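Serine--tRNA ligase, cytoplasmic (Candida albicans, PDB 3QNE) catalyses the two-step attachment of serine to tRNA(Ser), activating the amino acid with ATP to seryl-adenylate before passing it to the acceptor end of the tRNA. Local coordinates at residues 369-374 against 400-405; 220-225 against 247-252. All blocks are in the same frame, centred on the assembly; numbering follows the deposited sequence.

Interaction 1. Residues 369-374 against 400-405; sequences SCSNCT and CLNSTL
Ser369 pairs with Thr404 through two bonds that close a small ring: its backbone N gives its proton to Thr404 OG1 at 3.0 Å, and its O takes the proton of Thr404 N. The threonine chi1 of -37° places OG1 beside its own backbone N, facing Ser369 N. Ser369 OG turns to other partners, Asp353 and Lys351. Next comes Cys370, a non-hydrogen-bonded partner of Ser403; here the backbones close to 3.9 Å between the CA atoms of Cys370 and Ser403, and Cys370 CB rests 3.4 Å from Ser403 OG. Ser371 and Asn402 form the hydrogen-bonded pair that follows, with Ser371 N to Asn402 O at 2.8 Å and nearly straight, and Asn402 N donating back to Ser371 O. The two strands, 363-372 and 399-407, are antiparallel neighbours in the central sheet of the class II synthetase core, and by similarity Ser369 belongs to the ATP site and Thr404 to the serine site. On the opposite face from Cys370, water 1 joins Ser371 OG to Asn402 OD1, donating to the amide oxygen at 2.8 Å. The Asn372 side chain crosses that of Leu401 at a slant, CG to Leu401 CD2 3.7 Å, on the face that helix 312-329 packs against, while Asn372 OD1 takes the N-H of Thr374 in an Asx turn, the donor standing above the carbonyl plane. Cys373 N reaches Cys400 O at 2.9 Å, and Cys373 SG sits 3.7 Å from Asn402 ND2. Thr374 O finishes the ladder by accepting from Cys400 N.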
loop_
_atom_site.group_PDB
_atom_site.type_symbol
_atom_site.label_atom_id
_atom_site.label_comp_id
_atom_site.label_asym_id
_atom_site.label_seq_id
_atom_site.Cartn_x
_atom_site.Cartn_y
_atom_site.Cartn_z
ATOM N N SER A 369 15.265 4.974 14.169
ATOM C CA SER A 369 16.088 3.879 14.718
ATOM C C SER A 369 17.212 3.573 13.731
ATOM O O SER A 369 16.972 3.522 12.529
ATOM C CB SER A 369 15.273 2.590 14.888
ATOM O OG SER A 369 14.336 2.717 15.933
ATOM N N CYS A 370 18.415 3.336 14.248
ATOM C CA CYS A 370 19.608 3.046 13.440
ATOM C C CYS A 370 20.248 1.776 14.007
ATOM O O CYS A 370 20.585 1.742 15.194
ATOM C CB CYS A 370 20.617 4.194 13.561
ATOM S SG CYS A 370 22.157 3.900 12.607
ATOM N N SER A 371 20.390 0.737 13.183
ATOM C CA SER A 371 20.883 -0.559 13.650
ATOM C C SER A 371 21.965 -1.101 12.732
ATOM O O SER A 371 21.874 -0.978 11.503
ATOM C CB SER A 371 19.741 -1.587 13.678
ATOM O OG SER A 371 18.676 -1.164 14.513
ATOM N N ASN A 372 22.981 -1.710 13.332
ATOM C CA ASN A 372 23.935 -2.545 12.605
ATOM C C ASN A 372 23.501 -3.979 12.847
ATOM O O ASN A 372 23.524 -4.451 13.991
ATOM C CB ASN A 372 25.354 -2.327 13.147
ATOM C CG ASN A 372 26.417 -3.043 12.344
ATOM O OD1 ASN A 372 26.126 -3.869 11.455
ATOM N ND2 ASN A 372 27.674 -2.741 12.664
ATOM N N CYS A 373 23.062 -4.649 11.783
ATOM C CA CYS A 373 22.625 -6.039 11.849
ATOM C C CYS A 373 23.731 -7.009 11.404
ATOM O O CYS A 373 23.476 -8.195 11.164
ATOM C CB CYS A 373 21.374 -6.213 10.985
ATOM S SG CYS A 373 19.981 -5.221 11.670
ATOM N N THR A 374 24.955 -6.493 11.313
ATOM C CA THR A 374 26.111 -7.255 10.818
ATOM C C THR A 374 25.706 -8.201 9.702
ATOM O O THR A 374 25.089 -7.754 8.730
ATOM C CB THR A 374 26.932 -7.936 11.960
ATOM O OG1 THR A 374 26.155 -8.946 12.620
ATOM C CG2 THR A 374 27.333 -6.882 12.974
ATOM N N CYS A 400 24.884 -5.584 6.882
ATOM C CA CYS A 400 23.699 -4.801 6.551
ATOM C C CYS A 400 23.341 -3.877 7.703
ATOM O O CYS A 400 23.253 -4.290 8.868
ATOM C CB CYS A 400 22.483 -5.696 6.312
ATOM S SG CYS A 400 22.796 -6.974 5.080
ATOM N N LEU A 401 23.115 -2.630 7.356
ATOM C CA LEU A 401 22.721 -1.646 8.350
ATOM C C LEU A 401 21.498 -0.933 7.826
ATOM O O LEU A 401 21.339 -0.764 6.614
ATOM C CB LEU A 401 23.837 -0.638 8.575
ATOM C CG LEU A 401 25.209 -1.137 9.024
ATOM C CD1 LEU A 401 26.133 -1.191 7.817
ATOM C CD2 LEU A 401 25.779 -0.162 10.095
ATOM N N ASN A 402 20.638 -0.505 8.742
ATOM C CA ASN A 402 19.459 0.245 8.368
ATOM C C ASN A 402 19.220 1.362 9.381
ATOM O O ASN A 402 19.470 1.197 10.594
ATOM C CB ASN A 402 18.253 -0.681 8.277
ATOM C CG ASN A 402 17.828 -1.201 9.630
ATOM O OD1 ASN A 402 17.120 -0.517 10.370
ATOM N ND2 ASN A 402 18.263 -2.409 9.970
ATOM N N SER A 403 18.769 2.505 8.882
ATOM C CA SER A 403 18.457 3.655 9.745
ATOM C C SER A 403 17.362 4.495 9.111
ATOM O O SER A 403 17.477 4.900 7.948
ATOM C CB SER A 403 19.693 4.529 9.959
ATOM O OG SER A 403 19.392 5.681 10.755
ATOM N N THR A 404 16.299 4.757 9.865
ATOM C CA THR A 404 15.263 5.667 9.398
ATOM C C THR A 404 15.876 6.993 9.027
ATOM O O THR A 404 16.703 7.525 9.767
ATOM C CB THR A 404 14.319 6.043 10.525
ATOM O OG1 THR A 404 14.105 4.913 11.373
ATOM C CG2 THR A 404 12.992 6.581 9.958
ATOM N N LEU A 405 15.469 7.555 7.901
ATOM C CA LEU A 405 15.758 8.961 7.705
ATOM C C LEU A 405 14.553 9.722 8.234
ATOM O O LEU A 405 14.677 10.536 9.148
ATOM C CB LEU A 405 16.040 9.310 6.247
ATOM C CG LEU A 405 16.374 10.801 6.093
ATOM C CD1 LEU A 405 17.801 11.125 6.584
ATOM C CD2 LEU A 405 16.191 11.255 4.654
HETATM O O HOH W 1 16.937 0.191 13.039
#

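Interaction 2. Residues 220-225 against 247-252; sequences KTAQLS and SEQPIS
Thr221 OG1 meets Ser252 OG at 2.7 Å, a short hydroxyl-to-hydroxyl hydrogen bond, although the Thr221 proton could go instead to water 2. It ties the chain at Thr221, on the weakly bonded helix 215-221, to helix 248-254 of the class II catalytic core, which carries Glu248, a serine-binding residue by similarity, just after Ser247 of the same site. The tight part is the Thr221 side chain against Ser252 and the backbone at Gln249. Thr221 has OG1 anti to its N (chi1 -174°), which sends the hydroxyl at Ser252 and leaves CG2 to lie against the helix backbone, 3.9 Å from Gln249 O. Ser252 holds its own hydroxyl between its N and carbonyl carbon (chi1 67°), folded back over the preceding turn. Phe304 of strand 297-307 packs on both Glu248 and Ser252.

Beyond Thr221 the fit slackens. Ala222 offers just its methyl, CB to Gln249 NE2 4.2 Å, and the chain then swings off toward helix 224-230, with Leu224 exposed and poorly ordered along with Ser225. Gln249 stays buried, its OE1 taken by the backbone N of Ala245. Between Thr221 and Glu248 the direct approach is long, and water 2 fills in: it lies 2.9 Å from Thr221 OG1 and donates to Glu248 OE1 at 2.7 Å. Glu248 OE2 accepts from Gln377, so both carboxylate oxygens have a partner. Ser252 OG, besides meeting the threonine, gives a hydrogen bond to Gln249 O at 2.6 Å, with the donor tilted 21° from the carbonyl plane.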
loop_
_atom_site.group_PDB
_atom_site.type_symbol
_atom_site.label_atom_id
_atom_site.label_comp_id
_atom_site.label_asym_id
_atom_site.label_seq_id
_atom_site.Cartn_x
_atom_site.Cartn_y
_atom_site.Cartn_z
ATOM N N LYS A 220 13.062 -14.819 5.416
ATOM C CA LYS A 220 14.521 -14.807 5.465
ATOM C C LYS A 220 15.087 -13.509 6.029
ATOM O O LYS A 220 16.236 -13.471 6.464
ATOM C CB LYS A 220 15.118 -15.062 4.082
ATOM C CG LYS A 220 14.963 -16.500 3.590
ATOM C CD LYS A 220 15.718 -16.687 2.280
ATOM C CE LYS A 220 15.312 -17.962 1.570
ATOM N NZ LYS A 220 15.832 -17.972 0.177
ATOM N N THR A 221 14.300 -12.441 6.035
ATOM C CA THR A 221 14.831 -11.187 6.556
ATOM C C THR A 221 14.180 -10.743 7.860
ATOM O O THR A 221 14.755 -9.930 8.596
ATOM C CB THR A 221 14.762 -10.040 5.518
ATOM O OG1 THR A 221 15.426 -8.881 6.050
ATOM C CG2 THR A 221 13.311 -9.689 5.181
ATOM N N ALA A 222 12.995 -11.280 8.155
ATOM C CA ALA A 222 12.241 -10.854 9.334
ATOM C C ALA A 222 11.962 -12.004 10.294
ATOM O O ALA A 222 11.707 -13.132 9.867
ATOM C CB ALA A 222 10.937 -10.181 8.929
ATOM N N GLN A 223 11.995 -11.696 11.591
ATOM C CA GLN A 223 11.821 -12.696 12.656
ATOM C C GLN A 223 10.376 -13.160 12.828
ATOM O O GLN A 223 9.436 -12.470 12.415
ATOM C CB GLN A 223 12.359 -12.172 13.995
ATOM C CG GLN A 223 11.805 -10.818 14.427
ATOM C CD GLN A 223 12.548 -10.275 15.641
ATOM O OE1 GLN A 223 13.688 -9.807 15.527
ATOM N NE2 GLN A 223 11.918 -10.354 16.812
ATOM N N LEU A 224 10.215 -14.327 13.450
ATOM C CA LEU A 224 8.905 -14.952 13.620
ATOM C C LEU A 224 7.869 -13.994 14.208
ATOM O O LEU A 224 6.799 -13.799 13.623
ATOM C CB LEU A 224 9.017 -16.221 14.471
ATOM C CG LEU A 224 7.770 -17.100 14.607
ATOM C CD1 LEU A 224 7.044 -16.812 15.905
ATOM C CD2 LEU A 224 6.832 -16.907 13.421
ATOM N N SER A 225 8.182 -13.397 15.355
ATOM C CA SER A 225 7.248 -12.477 15.994
ATOM C C SER A 225 6.620 -11.502 14.987
ATOM O O SER A 225 5.454 -11.137 15.117
ATOM C CB SER A 225 7.922 -11.712 17.141
ATOM O OG SER A 225 8.866 -10.767 16.661
ATOM N N SER A 247 10.525 -0.366 4.121
ATOM C CA SER A 247 11.213 -0.713 2.882
ATOM C C SER A 247 12.503 -1.483 3.177
ATOM O O SER A 247 13.067 -2.110 2.279
ATOM C CB SER A 247 11.525 0.516 2.013
ATOM O OG SER A 247 12.345 1.429 2.729
ATOM N N GLU A 248 12.971 -1.429 4.423
ATOM C CA GLU A 248 14.139 -2.225 4.813
ATOM C C GLU A 248 13.941 -3.720 4.521
ATOM O O GLU A 248 14.895 -4.424 4.190
ATOM C CB GLU A 248 14.491 -2.020 6.280
ATOM C CG GLU A 248 15.703 -2.770 6.725
ATOM C CD GLU A 248 15.430 -4.229 7.087
ATOM O OE1 GLU A 248 14.260 -4.601 7.331
ATOM O OE2 GLU A 248 16.405 -5.003 7.137
ATOM N N GLN A 249 12.705 -4.198 4.617
ATOM C CA GLN A 249 12.451 -5.611 4.344
ATOM C C GLN A 249 12.761 -6.010 2.895
ATOM O O GLN A 249 13.681 -6.785 2.672
ATOM C CB GLN A 249 11.069 -6.040 4.845
ATOM C CG GLN A 249 11.008 -6.019 6.422
ATOM C CD GLN A 249 9.578 -5.928 6.992
ATOM O OE1 GLN A 249 8.648 -5.468 6.325
ATOM N NE2 GLN A 249 9.410 -6.375 8.232
ATOM N N PRO A 250 12.035 -5.450 1.901
ATOM C CA PRO A 250 12.349 -5.815 0.506
ATOM C C PRO A 250 13.750 -5.343 0.057
ATOM O O PRO A 250 14.423 -6.001 -0.736
ATOM C CB PRO A 250 11.229 -5.125 -0.312
ATOM C CG PRO A 250 10.771 -3.920 0.577
ATOM C CD PRO A 250 10.897 -4.516 2.010
ATOM N N ILE A 251 14.206 -4.210 0.572
ATOM C CA ILE A 251 15.497 -3.716 0.133
ATOM C C ILE A 251 16.624 -4.601 0.681
ATOM O O ILE A 251 17.646 -4.814 0.020
ATOM C CB ILE A 251 15.707 -2.229 0.495
ATOM C CG1 ILE A 251 14.730 -1.348 -0.325
ATOM C CG2 ILE A 251 17.182 -1.854 0.201
ATOM C CD1 ILE A 251 14.778 0.174 0.023
ATOM N N SER A 252 16.430 -5.163 1.873
ATOM C CA SER A 252 17.454 -6.049 2.419
ATOM C C SER A 252 17.596 -7.254 1.493
ATOM O O SER A 252 18.683 -7.805 1.352
ATOM C CB SER A 252 17.120 -6.491 3.859
ATOM O OG SER A 252 15.970 -7.326 3.876
HETATM O O HOH W 2 13.913 -7.204 7.901
#

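In the fold
Both contacts are buried and near the middle of the chain, their centres about 12 Å apart, yet they are built differently. Interaction 1 is a ladder of mostly backbone bonds inside the central sheet, with 462 Å² buried; interaction 2, where Thr221 meets helix 248-254, buries 152 Å² and relies on side-chain hydroxyls and a water. They share no helix or strand but touch directly: Asn402 CB of interaction 1 packs on Glu248 CG of interaction 2 at 3.6 Å, and Glu302 is close to both side chains. Together they bring residues assigned by similarity to serine and ATP binding onto two neighbouring strands and the start of segment 247-252. The second subunit packs on Pro250 and Ile251 of interaction 2, whereas interaction 1 is untouched by it.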